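PDB 5GN1: ATP-dependent helicase FUN30 from Saccharomyces cerevisiae S288c, which uses ATP hydrolysis to remodel nucleosomes, supporting DNA end resection during double-strand break repair and the organization of heterochromatin. Local coordinates for residues Ser111-Leu116 with Gly185-Leu190; Thr196-Lys201 with Ile254-Leu259; Leu210-Leu215 with Ser260-Gly265. All coordinates share one frame; numbering follows the deposited sequence.

Interaction 1: residues Ser111-Leu116 with Gly185-Leu190; sequences SLHPLL and GKIDAL
Leu112 and Lys186 meet in the C-terminal RecA-like lobe of the SNF2 ATPase, where a loop following helix 100-110 packs on the first turn of helix 185-200. The aliphatic part of Lys186, bent at its second torsion, runs beside the backbone of Ser111, its CG 3.8 Å from Ser111 O. Farther out, Leu112 CD2 comes within 3.4 Å of Lys186 NZ. A buried ammonium needs polar mates, and Lys186 NZ has three: a salt bridge to Glu316 and hydrogen bonds to the carbonyls of Phe279 and Leu309. Leucine suits its place because its methyl covers the lysine's CE and NZ and makes no demand on those partners. Next along the loop, His113 CD2 touches Ile187 CG1 at 3.9 Å. His113 CG lies anti to the backbone N (chi1 -152°), which places the ring between its own loop and the helix. With ND1 taking the Leu115 N-H and NE2 bonded to Trp181 O, the imidazole is probably neutral, its proton on NE2. With an alanine here, Trp181 O and Leu115 N would probably lose their imidazole partner, and a gap would open beside Ile187. Leu115 N lies 3.0 Å from His113 ND1. That bond is nearly straight, at 167°, and in the ring plane.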
# COMPACT_ATOMS: atom_id res chain seq x y z
N SER A 111 4.44 -7.00 3.36
CA SER A 111 3.47 -7.92 2.77
C SER A 111 2.86 -7.39 1.47
O SER A 111 2.23 -8.17 0.74
CB SER A 111 2.34 -8.20 3.76
OG SER A 111 2.83 -8.57 5.04
N LEU A 112 2.98 -6.09 1.19
CA LEU A 112 2.35 -5.45 0.03
C LEU A 112 3.30 -5.27 -1.15
O LEU A 112 2.98 -5.69 -2.27
CB LEU A 112 1.78 -4.08 0.43
CG LEU A 112 0.73 -4.18 1.52
CD1 LEU A 112 0.21 -2.80 1.96
CD2 LEU A 112 -0.40 -5.09 1.04
N HIS A 113 4.45 -4.62 -0.93
CA HIS A 113 5.30 -4.25 -2.05
C HIS A 113 6.69 -3.80 -1.61
O HIS A 113 6.83 -2.95 -0.72
CB HIS A 113 4.64 -3.12 -2.86
CG HIS A 113 5.05 -3.13 -4.30
ND1 HIS A 113 6.34 -2.85 -4.70
CD2 HIS A 113 4.35 -3.41 -5.42
CE1 HIS A 113 6.42 -2.96 -6.01
NE2 HIS A 113 5.23 -3.30 -6.47
N PRO A 114 7.75 -4.36 -2.21
CA PRO A 114 9.12 -3.91 -1.88
C PRO A 114 9.35 -2.44 -2.08
O PRO A 114 10.18 -1.85 -1.36
CB PRO A 114 9.99 -4.72 -2.85
CG PRO A 114 9.21 -5.99 -3.10
CD PRO A 114 7.74 -5.58 -3.04
N LEU A 115 8.68 -1.81 -3.05
CA LEU A 115 8.98 -0.41 -3.31
C LEU A 115 8.41 0.53 -2.27
O LEU A 115 8.51 1.74 -2.43
CB LEU A 115 8.47 0.01 -4.70
CG LEU A 115 9.11 -0.74 -5.88
CD1 LEU A 115 8.62 -0.16 -7.22
CD2 LEU A 115 10.64 -0.74 -5.78
N LEU A 116 7.78 -0.01 -1.22
CA LEU A 116 7.41 0.76 -0.04
C LEU A 116 8.58 0.92 0.92
O LEU A 116 8.39 1.41 2.04
CB LEU A 116 6.23 0.09 0.68
CG LEU A 116 4.93 -0.03 -0.11
CD1 LEU A 116 3.95 -0.93 0.64
CD2 LEU A 116 4.35 1.37 -0.40
N GLY A 185 4.40 -10.21 -4.82
CA GLY A 185 3.45 -11.32 -4.85
C GLY A 185 2.01 -10.87 -4.94
O GLY A 185 1.17 -11.56 -5.52
N LYS A 186 1.69 -9.70 -4.37
CA LYS A 186 0.33 -9.22 -4.52
C LYS A 186 0.06 -8.72 -5.93
O LYS A 186 -1.09 -8.77 -6.39
CB LYS A 186 0.03 -8.12 -3.50
CG LYS A 186 -0.19 -8.65 -2.11
CD LYS A 186 -1.36 -7.94 -1.45
CE LYS A 186 -1.53 -8.50 -0.06
NZ LYS A 186 -2.50 -7.76 0.78
N ILE A 187 1.08 -8.24 -6.64
CA ILE A 187 0.86 -7.81 -8.02
C ILE A 187 0.69 -9.03 -8.92
O ILE A 187 -0.16 -9.03 -9.81
CB ILE A 187 2.00 -6.90 -8.50
CG1 ILE A 187 2.12 -5.67 -7.60
CG2 ILE A 187 1.78 -6.47 -9.97
CD1 ILE A 187 0.84 -4.84 -7.44
N ASP A 188 1.48 -10.08 -8.68
CA ASP A 188 1.27 -11.35 -9.39
C ASP A 188 -0.17 -11.81 -9.26
O ASP A 188 -0.83 -12.15 -10.26
CB ASP A 188 2.22 -12.42 -8.84
CG ASP A 188 3.67 -12.20 -9.27
OD1 ASP A 188 3.90 -11.57 -10.33
OD2 ASP A 188 4.58 -12.68 -8.55
N ALA A 189 -0.69 -11.83 -8.03
CA ALA A 189 -2.08 -12.22 -7.83
C ALA A 189 -3.04 -11.24 -8.51
O ALA A 189 -4.03 -11.66 -9.11
CB ALA A 189 -2.38 -12.31 -6.33
N LEU A 190 -2.77 -9.94 -8.41
CA LEU A 190 -3.69 -8.94 -8.97
C LEU A 190 -3.79 -9.07 -10.48
O LEU A 190 -4.86 -8.91 -11.07
CB LEU A 190 -3.21 -7.54 -8.59
CG LEU A 190 -4.00 -6.38 -9.21
CD1 LEU A 190 -5.39 -6.30 -8.57
CD2 LEU A 190 -3.24 -5.06 -9.02

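Interaction 2: residues Thr196-Lys201 with Ile254-Leu259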
# COMPACT_ATOMS: atom_id res chain seq x y z
N THR A 196 -8.87 -12.17 -15.53
CA THR A 196 -10.17 -12.82 -15.48
C THR A 196 -11.31 -11.81 -15.59
O THR A 196 -12.22 -11.98 -16.41
CB THR A 196 -10.30 -13.62 -14.19
OG1 THR A 196 -9.31 -14.66 -14.17
CG2 THR A 196 -11.69 -14.23 -14.09
N ILE A 197 -11.27 -10.75 -14.78
CA ILE A 197 -12.38 -9.80 -14.71
C ILE A 197 -12.51 -9.03 -16.02
O ILE A 197 -13.61 -8.86 -16.57
CB ILE A 197 -12.17 -8.82 -13.54
CG1 ILE A 197 -12.29 -9.53 -12.19
CG2 ILE A 197 -13.13 -7.62 -13.63
CD1 ILE A 197 -11.83 -8.66 -11.03
N ILE A 198 -11.39 -8.54 -16.54
CA ILE A 198 -11.42 -7.57 -17.62
C ILE A 198 -11.39 -8.24 -18.99
O ILE A 198 -12.15 -7.86 -19.88
CB ILE A 198 -10.25 -6.56 -17.45
CG1 ILE A 198 -10.40 -5.80 -16.14
CG2 ILE A 198 -10.23 -5.57 -18.61
CD1 ILE A 198 -9.17 -4.99 -15.77
N VAL A 199 -10.54 -9.25 -19.17
CA VAL A 199 -10.45 -9.90 -20.48
C VAL A 199 -11.50 -10.99 -20.61
O VAL A 199 -12.25 -11.03 -21.59
CB VAL A 199 -9.03 -10.44 -20.70
CG1 VAL A 199 -8.87 -10.95 -22.14
CG2 VAL A 199 -8.00 -9.37 -20.42
N ASP A 200 -11.60 -11.88 -19.62
CA ASP A 200 -12.51 -13.03 -19.75
C ASP A 200 -13.96 -12.66 -19.43
O ASP A 200 -14.87 -13.06 -20.16
CB ASP A 200 -12.03 -14.17 -18.85
CG ASP A 200 -10.64 -14.65 -19.21
OD1 ASP A 200 -10.18 -14.37 -20.34
OD2 ASP A 200 -10.01 -15.33 -18.37
N LYS A 201 -14.20 -11.90 -18.36
CA LYS A 201 -15.55 -11.52 -17.98
C LYS A 201 -16.01 -10.22 -18.62
O LYS A 201 -17.21 -9.95 -18.62
CB LYS A 201 -15.67 -11.39 -16.45
CG LYS A 201 -15.54 -12.70 -15.70
CD LYS A 201 -15.71 -12.48 -14.20
CE LYS A 201 -15.60 -13.80 -13.44
NZ LYS A 201 -15.81 -13.60 -11.98
N ILE A 254 -12.77 1.95 -19.85
CA ILE A 254 -12.01 2.18 -18.63
C ILE A 254 -12.43 1.13 -17.62
O ILE A 254 -13.46 1.29 -16.95
CB ILE A 254 -12.23 3.59 -18.05
CG1 ILE A 254 -11.94 4.67 -19.10
CG2 ILE A 254 -11.31 3.82 -16.84
CD1 ILE A 254 -11.97 6.10 -18.51
N PRO A 255 -11.67 0.04 -17.46
CA PRO A 255 -12.18 -1.07 -16.64
C PRO A 255 -11.99 -0.88 -15.15
O PRO A 255 -12.65 -1.59 -14.38
CB PRO A 255 -11.37 -2.27 -17.16
CG PRO A 255 -10.06 -1.65 -17.63
CD PRO A 255 -10.47 -0.33 -18.23
N ILE A 256 -11.13 0.05 -14.71
CA ILE A 256 -10.62 0.05 -13.34
C ILE A 256 -10.79 1.42 -12.71
O ILE A 256 -10.44 2.44 -13.31
CB ILE A 256 -9.13 -0.35 -13.28
CG1 ILE A 256 -8.94 -1.75 -13.83
CG2 ILE A 256 -8.61 -0.28 -11.83
CD1 ILE A 256 -7.49 -2.18 -13.83
N PHE A 257 -11.28 1.43 -11.47
CA PHE A 257 -11.29 2.59 -10.59
C PHE A 257 -10.49 2.22 -9.34
O PHE A 257 -10.83 1.25 -8.66
CB PHE A 257 -12.73 2.96 -10.20
CG PHE A 257 -12.97 4.44 -10.06
CD1 PHE A 257 -12.03 5.26 -9.49
CD2 PHE A 257 -14.16 5.01 -10.52
CE1 PHE A 257 -12.27 6.64 -9.36
CE2 PHE A 257 -14.40 6.37 -10.39
CZ PHE A 257 -13.45 7.18 -9.81
N ILE A 258 -9.42 2.96 -9.05
CA ILE A 258 -8.64 2.72 -7.84
C ILE A 258 -8.98 3.80 -6.83
O ILE A 258 -9.08 4.99 -7.17
CB ILE A 258 -7.12 2.63 -8.13
CG1 ILE A 258 -6.53 4.00 -8.49
CG2 ILE A 258 -6.82 1.58 -9.21
CD1 ILE A 258 -5.02 3.93 -8.72
N LEU A 259 -9.19 3.39 -5.57
CA LEU A 259 -9.70 4.28 -4.53
C LEU A 259 -9.04 3.97 -3.20
O LEU A 259 -8.59 2.85 -2.97
CB LEU A 259 -11.23 4.14 -4.31
CG LEU A 259 -12.18 4.28 -5.49
CD1 LEU A 259 -12.62 2.92 -5.95
CD2 LEU A 259 -13.40 5.12 -5.08
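The bond from Lys201 N to Thr196 O, 2.8 Å, closes a wide pi-type turn that carries Ile198 against Pro255 and Ile256. The turn belongs to the last part of helix 185-200, which here packs on the beginning of strand 256-260, an inner strand of the parallel sheet of this RecA-like lobe. Ile198 does all the reaching from the helix. Its CG1 is anti to the carbonyl carbon (chi1 -62°) and the chain then runs on extended, so CD1 projects to the strand while CG2 stays beside the CB corner of the proline. Pro255 CB faces the fork of the isoleucine, 3.8 Å from Ile198 CD1 and as far from Ile198 CG2. The isoleucine crosses the pyrrolidine ring at about a right angle. Ile198 CD1 also meets Ile256 CG1 at 3.8 Å, so one methyl fills the step between two consecutive residues. Proline is well placed just before the strand: it lacks an N-H to satisfy, yet its backbone still bonds to Val205 on the adjoining strand. Ile256, on the strand, is buried under Ile198 and Leu222 of helix 212-224; its beta-branching favours an extended backbone, and Tyr227 touches both isoleucines. With no hydrogen bond or charge across the contact, its hold rests on dispersion and the hydrophobic effect, which reward close fit of shapes but impose no bond direction.

Interaction 3: residues Leu210-Leu215 with Ser260-Gly265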
# COMPACT_ATOMS: atom_id res chain seq x y z
N LEU A 210 -5.71 0.93 1.73
CA LEU A 210 -5.56 1.85 2.85
C LEU A 210 -4.34 2.73 2.71
O LEU A 210 -4.16 3.64 3.53
CB LEU A 210 -5.50 1.09 4.18
CG LEU A 210 -6.85 0.68 4.78
CD1 LEU A 210 -6.67 -0.25 5.97
CD2 LEU A 210 -7.64 1.92 5.19
N PHE A 211 -3.51 2.50 1.70
CA PHE A 211 -2.22 3.18 1.54
C PHE A 211 -2.24 3.95 0.23
O PHE A 211 -2.34 3.34 -0.84
CB PHE A 211 -1.07 2.17 1.53
CG PHE A 211 -0.88 1.44 2.83
CD1 PHE A 211 -1.53 0.24 3.07
CD2 PHE A 211 -0.02 1.94 3.81
CE1 PHE A 211 -1.35 -0.45 4.28
CE2 PHE A 211 0.18 1.27 5.01
CZ PHE A 211 -0.49 0.07 5.25
N THR A 212 -2.12 5.28 0.31
CA THR A 212 -1.98 6.06 -0.92
C THR A 212 -0.70 5.72 -1.65
O THR A 212 -0.65 5.79 -2.89
CB THR A 212 -2.04 7.56 -0.62
OG1 THR A 212 -1.15 7.88 0.45
CG2 THR A 212 -3.46 7.98 -0.26
N GLN A 213 0.36 5.34 -0.92
CA GLN A 213 1.60 4.90 -1.56
C GLN A 213 1.38 3.67 -2.44
O GLN A 213 2.03 3.51 -3.48
CB GLN A 213 2.65 4.58 -0.51
CG GLN A 213 3.21 5.75 0.28
CD GLN A 213 4.09 5.25 1.42
OE1 GLN A 213 3.61 4.62 2.37
NE2 GLN A 213 5.38 5.53 1.33
N VAL A 214 0.50 2.77 -2.00
CA VAL A 214 0.15 1.63 -2.84
C VAL A 214 -0.60 2.08 -4.09
O VAL A 214 -0.33 1.59 -5.19
CB VAL A 214 -0.65 0.59 -2.03
CG1 VAL A 214 -1.34 -0.43 -2.96
CG2 VAL A 214 0.27 -0.12 -1.03
N LEU A 215 -1.53 3.03 -3.95
CA LEU A 215 -2.23 3.56 -5.13
C LEU A 215 -1.26 4.15 -6.15
O LEU A 215 -1.41 3.95 -7.36
CB LEU A 215 -3.26 4.61 -4.70
CG LEU A 215 -4.43 4.05 -3.86
CD1 LEU A 215 -5.41 5.12 -3.48
CD2 LEU A 215 -5.14 2.92 -4.61
N SER A 260 -9.00 4.97 -2.33
CA SER A 260 -8.67 4.70 -0.93
C SER A 260 -9.88 4.04 -0.26
O SER A 260 -11.03 4.34 -0.59
CB SER A 260 -8.27 5.97 -0.19
OG SER A 260 -9.26 6.98 -0.32
N THR A 261 -9.60 3.13 0.67
CA THR A 261 -10.67 2.46 1.39
C THR A 261 -11.58 3.46 2.09
O THR A 261 -12.79 3.24 2.17
CB THR A 261 -10.06 1.46 2.36
OG1 THR A 261 -9.31 0.51 1.60
CG2 THR A 261 -11.12 0.73 3.16
N LYS A 262 -11.03 4.59 2.54
CA LYS A 262 -11.83 5.65 3.15
C LYS A 262 -12.84 6.25 2.17
O LYS A 262 -13.85 6.80 2.60
CB LYS A 262 -10.91 6.74 3.73
CG LYS A 262 -9.98 7.44 2.72
CD LYS A 262 -8.85 8.27 3.39
CE LYS A 262 -8.05 9.17 2.40
NZ LYS A 262 -6.95 8.58 1.52
N ALA A 263 -12.61 6.13 0.85
CA ALA A 263 -13.65 6.55 -0.08
C ALA A 263 -14.92 5.72 0.08
O ALA A 263 -16.00 6.18 -0.31
CB ALA A 263 -13.17 6.49 -1.54
N GLY A 264 -14.81 4.52 0.67
CA GLY A 264 -16.00 3.79 1.05
C GLY A 264 -16.96 4.61 1.87
O GLY A 264 -18.17 4.34 1.88
N GLY A 265 -16.46 5.63 2.56
CA GLY A 265 -17.28 6.51 3.37
C GLY A 265 -17.79 7.77 2.71
O GLY A 265 -18.47 8.57 3.37
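Leu210 packs on Thr261 where two loops leave neighbouring strands of the RecA-like sheet. The sequence of segment 260-265, Ser-Thr-Lys-Ala-Gly-Gly, matches the start of helicase motif V in SNF2 proteins. The close part of the contact is made by leucine methyls: Leu210 CD2 lies 3.8 Å from Thr261 CB, and Leu215 CD1 presses on the backbone at Ser260 N, also 3.8 Å away. Leu215 CG sits anti to the carbonyl carbon (chi1 -66°), with the chain extended beyond it, which brings that methyl to the end of the strand. Thr261 OG1 approaches Leu210 N at 3.6 Å, but this amide is bonded to Asp280 instead. On the solvent side, the fit is looser. Lys262 curls at its last torsion (chi4 -79°), so that NZ comes within 4.0 Å of Thr212 CG2, a loose van der Waals contact; an exposed lysine can leave its charge to solvent. Behind it the 3-10 turn is held by Gly264 N to Thr261 O, 2.8 Å, where a beta carbon on Gly264 would collide with that oxygen. Thr261 also pairs through its backbone with Ser209 of strand 205-209, while Leu215, on helix 212-224, touches Arg231 of strand 229-232 and Phe211, at that helix's N-cap, leans on helix 100-110.

Interactions 1 and 2 use opposite ends of helix 185-200, about 18 Å apart between centres. Interaction 1 is wholly buried near the middle of the chain and must accommodate a lysine and a histidine, both satisfied by polar partners beyond the contact. Interaction 2, farther from the chain centre and only partly buried, is purely hydrocarbon. Interaction 3 mixes the two characters, with leucine packing on one side, buried at Leu215, and an exposed lysine on the other. It touches both others: Phe211 and Val214 meet Leu112 of interaction 1, while Leu215 meets Ile258 and Leu259 on the strand of interaction 2. Helix 212-224 thus adjoins all three contacts.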